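PDB 2BA9: putative aminooxidase, which isomerises polyunsaturated fatty acids, probably turning linoleic acid into conjugated linoleic acid, using a bound flavin-adenine dinucleotide in a fold of the flavin-containing amine oxidoreductase family. Local coordinates for residues Arg106-Leu117 against Asn152-Trp161; Thr367-Ser375 against Gly400-Phe408. All coordinates share one frame; numbering follows the deposited sequence.

Contact 1 (Arg106-Leu117 against Asn152-Trp161); sequences RGPQVMAAVQKL and NGCEAARDLW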
loop_
_atom_site.group_PDB
_atom_site.type_symbol
_atom_site.label_atom_id
_atom_site.label_comp_id
_atom_site.label_asym_id
_atom_site.label_seq_id
_atom_site.Cartn_x
_atom_site.Cartn_y
_atom_site.Cartn_z
ATOM N N ARG A 106 7.094 -23.936 18.904
ATOM C CA ARG A 106 6.344 -22.844 18.284
ATOM C C ARG A 106 5.707 -23.293 16.969
ATOM O O ARG A 106 4.561 -22.933 16.665
ATOM C CB ARG A 106 7.251 -21.619 18.064
ATOM C CG ARG A 106 6.520 -20.356 17.560
ATOM C CD ARG A 106 5.231 -20.070 18.330
ATOM N NE ARG A 106 4.790 -18.681 18.177
ATOM C CZ ARG A 106 3.751 -18.130 18.807
ATOM N NH1 ARG A 106 3.000 -18.847 19.632
ATOM N NH2 ARG A 106 3.456 -16.850 18.605
ATOM N N GLY A 107 6.448 -24.083 16.196
ATOM C CA GLY A 107 6.000 -24.516 14.871
ATOM C C GLY A 107 4.593 -25.096 14.828
ATOM O O GLY A 107 3.752 -24.649 14.027
ATOM N N PRO A 108 4.328 -26.119 15.664
ATOM C CA PRO A 108 2.980 -26.701 15.727
ATOM C C PRO A 108 1.897 -25.743 16.254
ATOM O O PRO A 108 0.722 -25.928 15.938
ATOM C CB PRO A 108 3.150 -27.887 16.687
ATOM C CG PRO A 108 4.656 -28.130 16.777
ATOM C CD PRO A 108 5.273 -26.805 16.574
ATOM N N GLN A 109 2.283 -24.742 17.044
ATOM C CA GLN A 109 1.322 -23.760 17.552
ATOM C C GLN A 109 0.842 -22.849 16.427
ATOM O O GLN A 109 -0.361 -22.646 16.243
ATOM C CB GLN A 109 1.929 -22.937 18.686
ATOM C CG GLN A 109 2.087 -23.707 19.988
ATOM C CD GLN A 109 3.081 -23.053 20.954
ATOM O OE1 GLN A 109 3.543 -21.942 20.726
ATOM N NE2 GLN A 109 3.416 -23.759 22.029
ATOM N N VAL A 110 1.796 -22.323 15.671
ATOM C CA VAL A 110 1.506 -21.523 14.490
ATOM C C VAL A 110 0.573 -22.275 13.533
ATOM O O VAL A 110 -0.486 -21.780 13.163
ATOM C CB VAL A 110 2.803 -21.122 13.745
ATOM C CG1 VAL A 110 2.476 -20.382 12.438
ATOM C CG2 VAL A 110 3.685 -20.241 14.632
ATOM N N MET A 111 0.958 -23.486 13.167
ATOM C CA MET A 111 0.199 -24.262 12.187
ATOM C C MET A 111 -1.221 -24.586 12.651
ATOM O O MET A 111 -2.136 -24.623 11.842
ATOM C CB MET A 111 0.958 -25.539 11.816
ATOM C CG MET A 111 2.205 -25.249 10.990
ATOM S SD MET A 111 1.828 -24.540 9.357
ATOM C CE MET A 111 1.951 -22.768 9.653
ATOM N N ALA A 112 -1.398 -24.775 13.952
ATOM C CA ALA A 112 -2.735 -25.010 14.513
ATOM C C ALA A 112 -3.596 -23.746 14.390
ATOM O O ALA A 112 -4.719 -23.803 13.887
ATOM C CB ALA A 112 -2.639 -25.469 15.956
ATOM N N ALA A 113 -3.047 -22.611 14.823
ATOM C CA ALA A 113 -3.727 -21.321 14.741
ATOM C C ALA A 113 -4.080 -20.945 13.294
ATOM O O ALA A 113 -5.202 -20.509 13.014
ATOM C CB ALA A 113 -2.859 -20.219 15.386
ATOM N N VAL A 114 -3.120 -21.111 12.385
ATOM C CA VAL A 114 -3.307 -20.767 10.976
ATOM C C VAL A 114 -4.448 -21.566 10.333
ATOM O O VAL A 114 -5.244 -21.006 9.567
ATOM C CB VAL A 114 -2.008 -21.007 10.175
ATOM C CG1 VAL A 114 -2.283 -20.988 8.657
ATOM C CG2 VAL A 114 -0.946 -19.985 10.574
ATOM N N GLN A 115 -4.507 -22.865 10.639
ATOM C CA GLN A 115 -5.594 -23.745 10.174
ATOM C C GLN A 115 -6.952 -23.356 10.792
ATOM O O GLN A 115 -7.978 -23.302 10.095
ATOM C CB GLN A 115 -5.252 -25.208 10.507
ATOM C CG GLN A 115 -6.419 -26.239 10.386
ATOM C CD GLN A 115 -6.645 -26.825 8.983
ATOM O OE1 GLN A 115 -7.689 -27.465 8.746
ATOM N NE2 GLN A 115 -5.684 -26.638 8.063
ATOM N N LYS A 116 -6.960 -23.107 12.099
ATOM C CA LYS A 116 -8.196 -22.738 12.795
ATOM C C LYS A 116 -8.710 -21.408 12.260
ATOM O O LYS A 116 -9.910 -21.243 12.023
ATOM C CB LYS A 116 -7.973 -22.647 14.307
ATOM C CG LYS A 116 -9.277 -22.675 15.126
ATOM C CD LYS A 116 -9.011 -22.459 16.615
ATOM C CE LYS A 116 -10.111 -21.636 17.290
ATOM N NZ LYS A 116 -9.838 -21.424 18.757
ATOM N N LEU A 117 -7.798 -20.461 12.060
ATOM C CA LEU A 117 -8.156 -19.159 11.504
ATOM C C LEU A 117 -8.740 -19.331 10.117
ATOM O O LEU A 117 -9.776 -18.751 9.811
ATOM C CB LEU A 117 -6.943 -18.221 11.441
ATOM C CG LEU A 117 -7.189 -16.789 10.937
ATOM C CD1 LEU A 117 -8.239 -16.061 11.770
ATOM C CD2 LEU A 117 -5.864 -15.999 10.914
ATOM N N ASN A 152 -10.229 -15.506 19.293
ATOM C CA ASN A 152 -10.453 -16.787 18.634
ATOM C C ASN A 152 -9.414 -17.845 19.010
ATOM O O ASN A 152 -9.339 -18.884 18.374
ATOM C CB ASN A 152 -10.479 -16.558 17.118
ATOM C CG ASN A 152 -11.732 -15.824 16.667
ATOM O OD1 ASN A 152 -12.842 -16.362 16.756
ATOM N ND2 ASN A 152 -11.565 -14.592 16.176
ATOM N N GLY A 153 -8.627 -17.594 20.050
ATOM C CA GLY A 153 -7.520 -18.486 20.422
ATOM C C GLY A 153 -6.496 -18.776 19.317
ATOM O O GLY A 153 -5.972 -19.877 19.246
ATOM N N CYS A 154 -6.224 -17.803 18.450
ATOM C CA CYS A 154 -5.380 -18.015 17.276
ATOM C C CYS A 154 -4.130 -17.125 17.274
ATOM O O CYS A 154 -3.582 -16.844 16.214
ATOM C CB CYS A 154 -6.180 -17.738 15.989
ATOM S SG CYS A 154 -7.381 -18.975 15.558
ATOM N N GLU A 155 -3.693 -16.694 18.456
ATOM C CA GLU A 155 -2.559 -15.772 18.602
ATOM C C GLU A 155 -1.313 -16.172 17.794
ATOM O O GLU A 155 -0.657 -15.321 17.194
ATOM C CB GLU A 155 -2.163 -15.639 20.084
ATOM C CG GLU A 155 -3.153 -14.860 20.942
ATOM C CD GLU A 155 -4.175 -15.755 21.661
ATOM O OE1 GLU A 155 -4.563 -16.827 21.109
ATOM O OE2 GLU A 155 -4.576 -15.372 22.782
ATOM N N ALA A 156 -0.986 -17.462 17.800
ATOM C CA ALA A 156 0.181 -17.998 17.072
ATOM C C ALA A 156 0.133 -17.759 15.548
ATOM O O ALA A 156 1.165 -17.790 14.874
ATOM C CB ALA A 156 0.340 -19.487 17.368
ATOM N N ALA A 157 -1.048 -17.500 15.005
ATOM C CA ALA A 157 -1.169 -17.177 13.576
ATOM C C ALA A 157 -0.327 -15.962 13.139
ATOM O O ALA A 157 0.093 -15.869 11.973
ATOM C CB ALA A 157 -2.638 -16.969 13.197
ATOM N N ARG A 158 -0.086 -15.047 14.081
ATOM C CA ARG A 158 0.637 -13.796 13.828
ATOM C C ARG A 158 2.058 -14.010 13.323
ATOM O O ARG A 158 2.576 -13.171 12.595
ATOM C CB ARG A 158 0.692 -12.934 15.104
ATOM C CG ARG A 158 1.756 -13.391 16.099
ATOM C CD ARG A 158 1.587 -12.765 17.489
ATOM N NE ARG A 158 1.395 -11.307 17.510
ATOM C CZ ARG A 158 2.350 -10.401 17.287
ATOM N NH1 ARG A 158 3.577 -10.772 16.964
ATOM N NH2 ARG A 158 2.076 -9.099 17.365
ATOM N N ASP A 159 2.706 -15.095 13.736
ATOM C CA ASP A 159 4.059 -15.409 13.266
ATOM C C ASP A 159 4.121 -15.556 11.747
ATOM O O ASP A 159 5.115 -15.197 11.129
ATOM C CB ASP A 159 4.567 -16.703 13.913
ATOM C CG ASP A 159 4.952 -16.524 15.371
ATOM O OD1 ASP A 159 4.420 -15.617 16.058
ATOM O OD2 ASP A 159 5.806 -17.301 15.825
ATOM N N LEU A 160 3.069 -16.104 11.151
ATOM C CA LEU A 160 2.981 -16.220 9.687
ATOM C C LEU A 160 2.575 -14.888 9.044
ATOM O O LEU A 160 3.215 -14.421 8.122
ATOM C CB LEU A 160 1.975 -17.304 9.274
ATOM C CG LEU A 160 1.945 -17.641 7.773
ATOM C CD1 LEU A 160 3.155 -18.450 7.378
ATOM C CD2 LEU A 160 0.696 -18.384 7.395
ATOM N N TRP A 161 1.515 -14.285 9.564
ATOM C CA TRP A 161 0.922 -13.065 8.984
ATOM C C TRP A 161 1.807 -11.823 9.077
ATOM O O TRP A 161 1.693 -10.914 8.264
ATOM C CB TRP A 161 -0.429 -12.775 9.660
ATOM C CG TRP A 161 -1.613 -13.089 8.809
ATOM C CD1 TRP A 161 -2.296 -12.224 8.020
ATOM C CD2 TRP A 161 -2.264 -14.358 8.675
ATOM N NE1 TRP A 161 -3.328 -12.864 7.394
ATOM C CE2 TRP A 161 -3.331 -14.181 7.774
ATOM C CE3 TRP A 161 -2.041 -15.628 9.218
ATOM C CZ2 TRP A 161 -4.187 -15.224 7.416
ATOM C CZ3 TRP A 161 -2.882 -16.662 8.857
ATOM C CH2 TRP A 161 -3.940 -16.457 7.957
#
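Ala113 packs its methyl directly against the backbone of 154-157: its CB lies 3.3 Å from Ala157 N and also meets Cys154 O and the methyls of Ala156 and Ala157. The CA atoms of Ala113 and Cys154 are 4.5 Å apart, a spacing that small side chains permit. In return, Ala156 CB presses on Gln109 O at 3.4 Å. Val114 CG2 touches Leu160 CD2, the two side chains crossing at about a right angle, and reaches the edge of the Trp161 indole. Leu117 comes over one face of that indole in a CH-pi contact, its CD2 3.8 Å from the six-membered-ring centroid and 23° off the normal. Helix 106-122 here packs on the turn after helix 145-151 and on the short helix 158-161; helix 145-151 ends in a Schellman motif with Gly153 as its C-prime residue. Helix 187-195 receives Leu160 and Trp161 as well. The polar links lie at the more exposed ends. Arg106 grips Asp159 side-on, NE to OD2 at 2.9 Å and NH2 to OD1 at 3.0 Å; the flat groups are turned 67° apart, and both oxygens are met from above the carboxylate plane. At the other end the exposed Lys116, bent at chi3 (144°), runs past Cys154 SG and donates from NZ to Asn152 O at 2.6 Å.

Contact 2 (Thr367-Ser375 against Gly400-Phe408); sequences TWYYFPHVS and GEIMSFGNF. With FAD (flavin-adenine dinucleotide), chain D.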
loop_
_atom_site.group_PDB
_atom_site.type_symbol
_atom_site.label_atom_id
_atom_site.label_comp_id
_atom_site.label_asym_id
_atom_site.label_seq_id
_atom_site.Cartn_x
_atom_site.Cartn_y
_atom_site.Cartn_z
ATOM N N THR A 367 11.349 8.425 2.707
ATOM C CA THR A 367 10.263 8.114 3.661
ATOM C C THR A 367 8.926 8.372 2.958
ATOM O O THR A 367 8.629 9.480 2.505
ATOM C CB THR A 367 10.352 8.889 4.989
ATOM O OG1 THR A 367 11.595 8.589 5.637
ATOM C CG2 THR A 367 9.209 8.488 5.923
ATOM N N TRP A 368 8.125 7.328 2.855
ATOM C CA TRP A 368 6.885 7.384 2.092
ATOM C C TRP A 368 5.696 7.690 2.997
ATOM O O TRP A 368 5.655 7.253 4.146
ATOM C CB TRP A 368 6.621 6.032 1.456
ATOM C CG TRP A 368 7.579 5.577 0.430
ATOM C CD1 TRP A 368 8.530 4.614 0.573
ATOM C CD2 TRP A 368 7.654 6.018 -0.931
ATOM N NE1 TRP A 368 9.191 4.428 -0.609
ATOM C CE2 TRP A 368 8.674 5.277 -1.550
ATOM C CE3 TRP A 368 6.950 6.963 -1.685
ATOM C CZ2 TRP A 368 9.013 5.448 -2.895
ATOM C CZ3 TRP A 368 7.292 7.138 -3.024
ATOM C CH2 TRP A 368 8.315 6.384 -3.611
ATOM N N TYR A 369 4.726 8.429 2.467
ATOM C CA TYR A 369 3.404 8.529 3.076
ATOM C C TYR A 369 2.744 7.198 2.764
ATOM O O TYR A 369 2.445 6.874 1.597
ATOM C CB TYR A 369 2.603 9.678 2.487
ATOM C CG TYR A 369 1.179 9.766 2.972
ATOM C CD1 TYR A 369 0.839 10.540 4.079
ATOM C CD2 TYR A 369 0.155 9.091 2.306
ATOM C CE1 TYR A 369 -0.495 10.642 4.505
ATOM C CE2 TYR A 369 -1.165 9.180 2.731
ATOM C CZ TYR A 369 -1.476 9.945 3.828
ATOM O OH TYR A 369 -2.784 10.021 4.232
ATOM N N TYR A 370 2.541 6.422 3.818
ATOM C CA TYR A 370 2.264 5.015 3.675
ATOM C C TYR A 370 1.063 4.631 4.510
ATOM O O TYR A 370 0.825 5.191 5.587
ATOM C CB TYR A 370 3.485 4.210 4.120
ATOM C CG TYR A 370 3.538 2.811 3.543
ATOM C CD1 TYR A 370 3.769 2.612 2.192
ATOM C CD2 TYR A 370 3.367 1.695 4.350
ATOM C CE1 TYR A 370 3.815 1.337 1.651
ATOM C CE2 TYR A 370 3.416 0.407 3.816
ATOM C CZ TYR A 370 3.645 0.242 2.459
ATOM O OH TYR A 370 3.702 -1.001 1.916
ATOM N N PHE A 371 0.324 3.666 3.983
ATOM C CA PHE A 371 -0.803 3.037 4.651
ATOM C C PHE A 371 -1.691 3.979 5.452
ATOM O O PHE A 371 -1.741 3.879 6.676
ATOM C CB PHE A 371 -0.311 1.877 5.540
ATOM C CG PHE A 371 -1.432 1.074 6.175
ATOM C CD1 PHE A 371 -2.602 0.779 5.467
ATOM C CD2 PHE A 371 -1.320 0.623 7.476
ATOM C CE1 PHE A 371 -3.626 0.022 6.035
ATOM C CE2 PHE A 371 -2.356 -0.116 8.072
ATOM C CZ PHE A 371 -3.510 -0.421 7.340
ATOM N N PRO A 372 -2.412 4.889 4.765
ATOM C CA PRO A 372 -3.396 5.648 5.522
ATOM C C PRO A 372 -4.472 4.711 6.038
ATOM O O PRO A 372 -4.940 3.828 5.314
ATOM C CB PRO A 372 -3.987 6.617 4.486
ATOM C CG PRO A 372 -3.731 5.938 3.150
ATOM C CD PRO A 372 -2.397 5.265 3.338
ATOM N N HIS A 373 -4.855 4.903 7.286
ATOM C CA HIS A 373 -5.890 4.098 7.901
ATOM C C HIS A 373 -6.447 4.834 9.122
ATOM O O HIS A 373 -5.988 5.932 9.456
ATOM C CB HIS A 373 -5.339 2.724 8.279
ATOM C CG HIS A 373 -4.250 2.756 9.300
ATOM N ND1 HIS A 373 -2.951 3.117 8.997
ATOM C CD2 HIS A 373 -4.251 2.422 10.610
ATOM C CE1 HIS A 373 -2.206 3.022 10.082
ATOM N NE2 HIS A 373 -2.968 2.605 11.076
ATOM N N VAL A 374 -7.429 4.223 9.776
ATOM C CA VAL A 374 -7.970 4.766 11.034
ATOM C C VAL A 374 -7.811 3.743 12.166
ATOM O O VAL A 374 -7.517 2.561 11.928
ATOM C CB VAL A 374 -9.431 5.271 10.903
ATOM C CG1 VAL A 374 -9.500 6.452 9.917
ATOM C CG2 VAL A 374 -10.394 4.139 10.494
ATOM N N SER A 375 -7.962 4.234 13.392
ATOM C CA SER A 375 -7.752 3.440 14.581
ATOM C C SER A 375 -8.911 2.478 14.758
ATOM O O SER A 375 -10.001 2.668 14.188
ATOM C CB SER A 375 -7.638 4.349 15.815
ATOM O OG SER A 375 -8.836 5.099 15.998
ATOM N N GLY A 400 -8.582 5.663 -3.453
ATOM C CA GLY A 400 -7.186 5.515 -3.047
ATOM C C GLY A 400 -7.024 4.676 -1.798
ATOM O O GLY A 400 -7.953 3.995 -1.359
ATOM N N GLU A 401 -5.837 4.725 -1.210
ATOM C CA GLU A 401 -5.479 3.779 -0.153
ATOM C C GLU A 401 -6.426 3.823 1.055
ATOM O O GLU A 401 -6.840 2.773 1.528
ATOM C CB GLU A 401 -4.041 3.979 0.278
ATOM C CG GLU A 401 -3.014 3.566 -0.796
ATOM C CD GLU A 401 -1.584 3.912 -0.413
ATOM O OE1 GLU A 401 -1.370 5.024 0.111
ATOM O OE2 GLU A 401 -0.676 3.090 -0.635
ATOM N N ILE A 402 -6.798 5.019 1.512
ATOM C CA ILE A 402 -7.638 5.162 2.710
ATOM C C ILE A 402 -8.960 4.386 2.623
ATOM O O ILE A 402 -9.396 3.861 3.632
ATOM C CB ILE A 402 -7.916 6.658 3.064
ATOM C CG1 ILE A 402 -8.522 6.812 4.474
ATOM C CG2 ILE A 402 -8.841 7.297 2.006
ATOM C CD1 ILE A 402 -7.843 6.039 5.582
ATOM N N MET A 403 -9.545 4.266 1.425
ATOM C CA MET A 403 -10.876 3.632 1.238
ATOM C C MET A 403 -10.848 2.112 1.036
ATOM O O MET A 403 -11.902 1.452 1.012
ATOM C CB MET A 403 -11.622 4.251 0.041
ATOM C CG MET A 403 -11.881 5.747 0.139
ATOM S SD MET A 403 -12.552 6.323 1.725
ATOM C CE MET A 403 -14.073 5.375 1.808
ATOM N N SER A 404 -9.644 1.574 0.882
ATOM C CA SER A 404 -9.439 0.161 0.604
ATOM C C SER A 404 -8.284 -0.341 1.471
ATOM O O SER A 404 -8.475 -0.680 2.637
ATOM C CB SER A 404 -9.170 -0.063 -0.898
ATOM O OG SER A 404 -8.062 0.708 -1.375
ATOM N N PHE A 405 -7.086 -0.371 0.903
ATOM C CA PHE A 405 -5.903 -0.778 1.639
ATOM C C PHE A 405 -4.698 -0.260 0.890
ATOM O O PHE A 405 -4.783 -0.011 -0.316
ATOM C CB PHE A 405 -5.850 -2.302 1.765
ATOM C CG PHE A 405 -4.658 -2.793 2.501
ATOM C CD1 PHE A 405 -4.604 -2.705 3.887
ATOM C CD2 PHE A 405 -3.569 -3.315 1.814
ATOM C CE1 PHE A 405 -3.482 -3.146 4.578
ATOM C CE2 PHE A 405 -2.442 -3.747 2.497
ATOM C CZ PHE A 405 -2.404 -3.676 3.880
ATOM N N GLY A 406 -3.589 -0.092 1.604
ATOM C CA GLY A 406 -2.350 0.386 1.023
ATOM C C GLY A 406 -1.612 -0.620 0.150
ATOM O O GLY A 406 -0.420 -0.821 0.345
ATOM N N ASN A 407 -2.300 -1.251 -0.808
ATOM C CA ASN A 407 -1.620 -2.032 -1.869
ATOM C C ASN A 407 -2.205 -1.741 -3.241
ATOM O O ASN A 407 -3.304 -1.185 -3.341
ATOM C CB ASN A 407 -1.452 -3.532 -1.505
ATOM C CG ASN A 407 -2.553 -4.488 -2.050
ATOM O OD1 ASN A 407 -3.188 -4.280 -3.088
ATOM N ND2 ASN A 407 -2.705 -5.606 -1.343
ATOM N N PHE A 408 -1.438 -2.035 -4.294
ATOM C CA PHE A 408 -1.785 -1.507 -5.618
ATOM C C PHE A 408 -2.896 -2.300 -6.318
ATOM O O PHE A 408 -3.606 -1.756 -7.163
ATOM C CB PHE A 408 -0.555 -1.235 -6.514
ATOM C CG PHE A 408 0.304 -2.445 -6.832
ATOM C CD1 PHE A 408 -0.051 -3.337 -7.842
ATOM C CD2 PHE A 408 1.528 -2.617 -6.200
ATOM C CE1 PHE A 408 0.768 -4.416 -8.164
ATOM C CE2 PHE A 408 2.343 -3.705 -6.513
ATOM C CZ PHE A 408 1.948 -4.607 -7.493
HETATM P PA FAD D . 0.134 6.441 -4.435
HETATM O O1A FAD D . 0.834 5.239 -4.998
HETATM O O2A FAD D . 0.765 7.090 -3.220
HETATM O O5B FAD D . 0.072 7.571 -5.567
HETATM C C5B FAD D . -0.601 8.768 -5.254
HETATM C C4B FAD D . -0.357 9.799 -6.336
HETATM O O4B FAD D . -1.073 10.974 -6.016
HETATM C C3B FAD D . 1.126 10.150 -6.468
HETATM O O3B FAD D . 1.538 10.001 -7.808
HETATM C C2B FAD D . 1.200 11.574 -5.971
HETATM O O2B FAD D . 2.290 12.307 -6.533
HETATM C C1B FAD D . -0.227 12.074 -6.259
HETATM N N9A FAD D . -0.545 13.234 -5.407
HETATM C C8A FAD D . -0.455 13.316 -4.033
HETATM N N7A FAD D . -0.818 14.572 -3.645
HETATM C C5A FAD D . -1.140 15.288 -4.758
HETATM C C6A FAD D . -1.560 16.618 -4.963
HETATM N N6A FAD D . -2.084 17.323 -3.908
HETATM N N1A FAD D . -1.839 17.039 -6.259
HETATM C C2A FAD D . -1.652 16.197 -7.346
HETATM N N3A FAD D . -1.232 14.891 -7.131
HETATM C C4A FAD D . -0.962 14.450 -5.871
HETATM N N1 FAD D . 1.771 -2.711 -2.945
HETATM C C2 FAD D . 1.490 -4.018 -3.288
HETATM O O2 FAD D . 0.430 -4.291 -3.850
HETATM N N3 FAD D . 2.389 -5.019 -2.972
HETATM C C4 FAD D . 3.578 -4.711 -2.343
HETATM O O4 FAD D . 4.371 -5.632 -2.091
HETATM C C4X FAD D . 3.871 -3.385 -2.008
HETATM N N5 FAD D . 5.042 -3.042 -1.356
HETATM C C5X FAD D . 5.412 -1.724 -1.168
HETATM C C6 FAD D . 6.660 -1.406 -0.639
HETATM C C7 FAD D . 7.033 -0.072 -0.491
HETATM C C7M FAD D . 8.394 0.234 0.067
HETATM C C8 FAD D . 6.151 0.941 -0.860
HETATM C C8M FAD D . 6.503 2.391 -0.718
HETATM C C9 FAD D . 4.903 0.612 -1.383
HETATM C C9A FAD D . 4.513 -0.719 -1.534
HETATM N N10 FAD D . 3.249 -1.075 -2.039
HETATM C C10 FAD D . 2.959 -2.387 -2.336
HETATM C "C1'" FAD D . 2.095 -0.133 -1.949
HETATM C "C2'" FAD D . 1.731 0.455 -3.307
HETATM O "O2'" FAD D . 2.873 0.947 -3.999
HETATM C "C3'" FAD D . 0.715 1.562 -3.066
HETATM O "O3'" FAD D . -0.343 1.061 -2.245
HETATM C "C4'" FAD D . 0.179 2.104 -4.380
HETATM O "O4'" FAD D . 1.173 2.845 -5.077
HETATM C "C5'" FAD D . -1.051 2.951 -4.086
HETATM O "O5'" FAD D . -1.394 3.709 -5.211
HETATM P P FAD D . -2.261 5.067 -5.038
HETATM O O1P FAD D . -2.455 5.746 -6.381
HETATM O O2P FAD D . -3.553 4.704 -4.391
HETATM O O3P FAD D . -1.389 6.046 -4.111
HETATM O O HOH W 1 0.364 2.261 1.665
HETATM O O HOH W 2 -4.717 2.218 3.164
#
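Chi1 of Phe371 (-174°) and of Phe405 (180°) sets each CG anti to its own backbone N, and the two rings meet through their CE1 atoms, 3.5 Å apart. Their planes stand at 55°. Within the strand, His373 ND1 donates to Phe371 O at 2.7 Å, while the imidazole lies against the Phe371 ring. Pro372 meets the 3-10 segment 401-403 with its ring: CG rests on Glu401 CB, and CB faces Ile402 CD1 at 4.1 Å. Water completes the join. One molecule accepts from Phe371 N and donates to Glu401 OE2, both at 2.7 Å; another donates to Pro372 O and, weakly, to Glu401 O. The extended Glu401 side chain divides its carboxylate between protein and cofactor, because OE2 also accepts from the flavin ribityl O3' at 2.6 Å whereas OE1 forms a salt bridge with Lys45. This probably favours the ionised carboxylate. The isoalloxazine is held by both segments: Trp368 covers the C8M methyl with a ring face, Tyr370 lies with its ring edge at C9, CE1 being 3.3 Å away, and Phe408 N donates to O2 at 3.0 Å from the start of helix 408-423. Strand and loop thus form one wall of the FAD pocket, in an arrangement consistent with the amine oxidoreductase family, where the turn before the C-terminal helix meets the flavin.

In the fold
Contact 1 closes before contact 2 opens along the chain, and the two do not touch: their centres are 26 Å apart and their nearest atoms about 9 Å. Contact 2 has its centre about 6 Å from the centre of the chain and supplies seven of the 34 residues of the FAD pocket, whereas the centre of contact 1 lies about 25 Å from that of the chain, in a peripheral group of helices. Dodecaethylene glycol, probably from the crystallisation liquor, is bound about 3 Å from the side chain of Leu160 in contact 1 and about 6 Å from that of Tyr370 in contact 2; such molecules often mark pockets.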